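Local coordinates for protein sulfotransferase (Mus musculus, PDB 5X2B) that probably transfers sulfonate groups to acceptor molecules as a cytosolic sulfotransferase, and binds adenosine-3'-5'-diphosphate in a P-loop type fold, at residues A[153-158]-A[264-269]. Sequence-based numbering, arbitrary orientation.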
loop_
_atom_site.group_PDB
_atom_site.type_symbol
_atom_site.label_atom_id
_atom_site.label_comp_id
_atom_site.label_asym_id
_atom_site.label_seq_id
_atom_site.Cartn_x
_atom_site.Cartn_y
_atom_site.Cartn_z
ATOM N N TRP A 153 -9.592 -7.456 0.331
ATOM C CA TRP A 153 -9.528 -6.064 0.527
ATOM C C TRP A 153 -10.187 -5.804 1.861
ATOM O O TRP A 153 -9.567 -5.349 2.813
ATOM C CB TRP A 153 -10.329 -5.403 -0.535
ATOM C CG TRP A 153 -10.195 -3.986 -0.493
ATOM C CD1 TRP A 153 -9.135 -3.288 -0.907
ATOM C CD2 TRP A 153 -11.166 -3.029 -0.019
ATOM N NE1 TRP A 153 -9.358 -1.945 -0.722
ATOM C CE2 TRP A 153 -10.613 -1.757 -0.186
ATOM C CE3 TRP A 153 -12.450 -3.129 0.536
ATOM C CZ2 TRP A 153 -11.277 -0.584 0.174
ATOM C CZ3 TRP A 153 -13.119 -1.963 0.897
ATOM C CH2 TRP A 153 -12.535 -0.715 0.714
ATOM N N PHE A 154 -11.459 -6.147 1.935
ATOM C CA PHE A 154 -12.286 -5.610 3.002
ATOM C C PHE A 154 -11.654 -5.854 4.347
ATOM O O PHE A 154 -11.616 -4.979 5.164
ATOM C CB PHE A 154 -13.702 -6.189 2.953
ATOM C CG PHE A 154 -14.419 -5.949 1.634
ATOM C CD1 PHE A 154 -15.258 -4.862 1.463
ATOM C CD2 PHE A 154 -14.243 -6.827 0.568
ATOM C CE1 PHE A 154 -15.931 -4.659 0.270
ATOM C CE2 PHE A 154 -14.881 -6.624 -0.619
ATOM C CZ PHE A 154 -15.733 -5.541 -0.780
ATOM N N ASP A 155 -11.147 -7.039 4.567
ATOM C CA ASP A 155 -10.481 -7.330 5.786
ATOM C C ASP A 155 -9.305 -6.421 6.040
ATOM O O ASP A 155 -9.118 -5.954 7.156
ATOM C CB ASP A 155 -9.992 -8.747 5.732
ATOM C CG ASP A 155 -11.122 -9.717 5.727
ATOM O OD1 ASP A 155 -12.258 -9.200 5.879
ATOM O OD2 ASP A 155 -10.906 -10.965 5.621
ATOM N N HIS A 156 -8.505 -6.161 5.019
ATOM C CA HIS A 156 -7.332 -5.342 5.223
ATOM C C HIS A 156 -7.725 -4.040 5.864
ATOM O O HIS A 156 -7.222 -3.576 6.892
ATOM C CB HIS A 156 -6.682 -5.036 3.888
ATOM C CG HIS A 156 -5.238 -4.664 4.032
ATOM N ND1 HIS A 156 -4.818 -3.364 4.042
ATOM C CD2 HIS A 156 -4.154 -5.432 4.248
ATOM C CE1 HIS A 156 -3.496 -3.337 4.224
ATOM N NE2 HIS A 156 -3.068 -4.584 4.345
ATOM N N VAL A 157 -8.649 -3.442 5.198
ATOM C CA VAL A 157 -9.003 -2.109 5.502
ATOM C C VAL A 157 -9.559 -2.058 6.906
ATOM O O VAL A 157 -9.271 -1.141 7.704
ATOM C CB VAL A 157 -10.081 -1.726 4.494
ATOM C CG1 VAL A 157 -10.597 -0.347 4.735
ATOM C CG2 VAL A 157 -9.534 -1.815 3.110
ATOM N N LEU A 158 -10.374 -3.054 7.217
ATOM C CA LEU A 158 -11.161 -3.019 8.446
ATOM C C LEU A 158 -10.298 -3.145 9.654
ATOM O O LEU A 158 -10.324 -2.339 10.576
ATOM C CB LEU A 158 -12.196 -4.130 8.446
ATOM C CG LEU A 158 -13.429 -3.803 7.575
ATOM C CD1 LEU A 158 -14.424 -5.006 7.464
ATOM C CD2 LEU A 158 -14.186 -2.567 8.052
ATOM N N THR A 264 -21.477 -3.105 0.739
ATOM C CA THR A 264 -22.405 -2.600 1.702
ATOM C C THR A 264 -22.603 -3.579 2.850
ATOM O O THR A 264 -22.942 -3.180 3.954
ATOM C CB THR A 264 -23.727 -2.407 1.046
ATOM O OG1 THR A 264 -23.610 -1.365 0.059
ATOM C CG2 THR A 264 -24.749 -2.064 2.095
ATOM N N GLU A 265 -22.402 -4.858 2.578
ATOM C CA GLU A 265 -22.472 -5.885 3.612
ATOM C C GLU A 265 -21.238 -5.856 4.491
ATOM O O GLU A 265 -21.329 -5.973 5.708
ATOM C CB GLU A 265 -22.594 -7.249 2.971
ATOM C CG GLU A 265 -22.308 -8.420 3.870
ATOM C CD GLU A 265 -22.292 -9.719 3.084
ATOM O OE1 GLU A 265 -23.385 -10.275 2.867
ATOM O OE2 GLU A 265 -21.206 -10.175 2.654
ATOM N N LYS A 266 -20.065 -5.713 3.899
ATOM C CA LYS A 266 -18.899 -5.694 4.729
ATOM C C LYS A 266 -18.672 -4.288 5.308
ATOM O O LYS A 266 -18.393 -4.158 6.482
ATOM C CB LYS A 266 -17.673 -6.231 3.977
ATOM C CG LYS A 266 -17.725 -7.714 3.660
ATOM C CD LYS A 266 -17.048 -8.628 4.717
ATOM C CE LYS A 266 -15.689 -9.209 4.221
ATOM N NZ LYS A 266 -14.946 -10.090 5.246
ATOM N N MET A 267 -18.808 -3.238 4.511
ATOM C CA MET A 267 -18.382 -1.905 4.969
ATOM C C MET A 267 -19.481 -1.194 5.671
ATOM O O MET A 267 -19.612 0.026 5.522
ATOM C CB MET A 267 -17.971 -1.055 3.779
ATOM C CG MET A 267 -16.927 -1.722 3.000
ATOM S SD MET A 267 -15.693 -2.088 4.198
ATOM C CE MET A 267 -15.235 -0.422 4.567
ATOM N N ARG A 268 -20.249 -1.950 6.456
ATOM C CA ARG A 268 -21.541 -1.487 6.954
ATOM C C ARG A 268 -21.449 -0.026 7.298
ATOM O O ARG A 268 -21.833 0.865 6.534
ATOM C CB ARG A 268 -21.968 -2.224 8.249
ATOM C CG ARG A 268 -21.745 -3.731 8.335
ATOM C CD ARG A 268 -22.885 -4.540 7.700
ATOM N NE ARG A 268 -24.084 -4.699 8.537
ATOM C CZ ARG A 268 -24.321 -5.740 9.342
ATOM N NH1 ARG A 268 -25.444 -5.802 10.044
ATOM N NH2 ARG A 268 -23.441 -6.729 9.458
ATOM N N ASN A 269 -20.911 0.197 8.483
ATOM C CA ASN A 269 -21.023 1.463 9.153
ATOM C C ASN A 269 -19.621 1.969 9.274
ATOM O O ASN A 269 -19.287 2.708 10.201
ATOM C CB ASN A 269 -21.629 1.249 10.533
ATOM C CG ASN A 269 -21.730 -0.227 10.898
ATOM O OD1 ASN A 269 -20.728 -0.927 10.941
ATOM N ND2 ASN A 269 -22.937 -0.697 11.168
#
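Phe154, on helix 153-161, faces Lys266 at the C-terminal end of helix 253-266, their CA atoms 6.8 Å apart, and the second backbone leaves helical geometry at Met267. Helix 153-161 packs here against the C-terminal end of helix 253-266 in the sulfotransferase fold, a P-loop NTPase relative with a central parallel sheet, and Met-aromatic contacts lie at the heart of the contact. Met267, just past the helix end, turns its bent side chain onto Trp153, Phe154 and Leu158. With CG anti to the carbonyl carbon (chi1 -56°), that atom sits at the edge of the Phe154 ring, Met267 CG 3.9 Å from Phe154 CD1. The sulfur stays at that edge too, Met267 SD 5.3 Å from the Phe154 ring centroid, and reaches Trp153 obliquely, Met267 SD to Trp153 CZ3 4.2 Å. Leu158 CD2 closes on Met267 SD from the next helical turn, also at 4.2 Å. Phe263, one turn back on helix 253-266, touches both aromatic side chains and extends this apolar cluster; Trp153 also meets Tyr40 edge-to-face. Lys266 CG lies over one face of the Phe154 ring, toward its rim, and Lys266 CB comes within 3.7 Å of Phe154 CD1. The chain then bends at chi2 and chi3, which brings Lys266 CE to 3.8 Å from Phe154 CB, beyond the ring. At the outer margin of the contact, Lys266 NZ donates to Asp155 OD1 at 2.9 Å in a salt bridge. An alanine in place of Lys266 would probably leave Asp155 without its charged mate and uncover the part of the Phe154 face under CG. Lys266 NZ arrives on the syn side of Asp155 OD1, 17° out of the carboxylate plane.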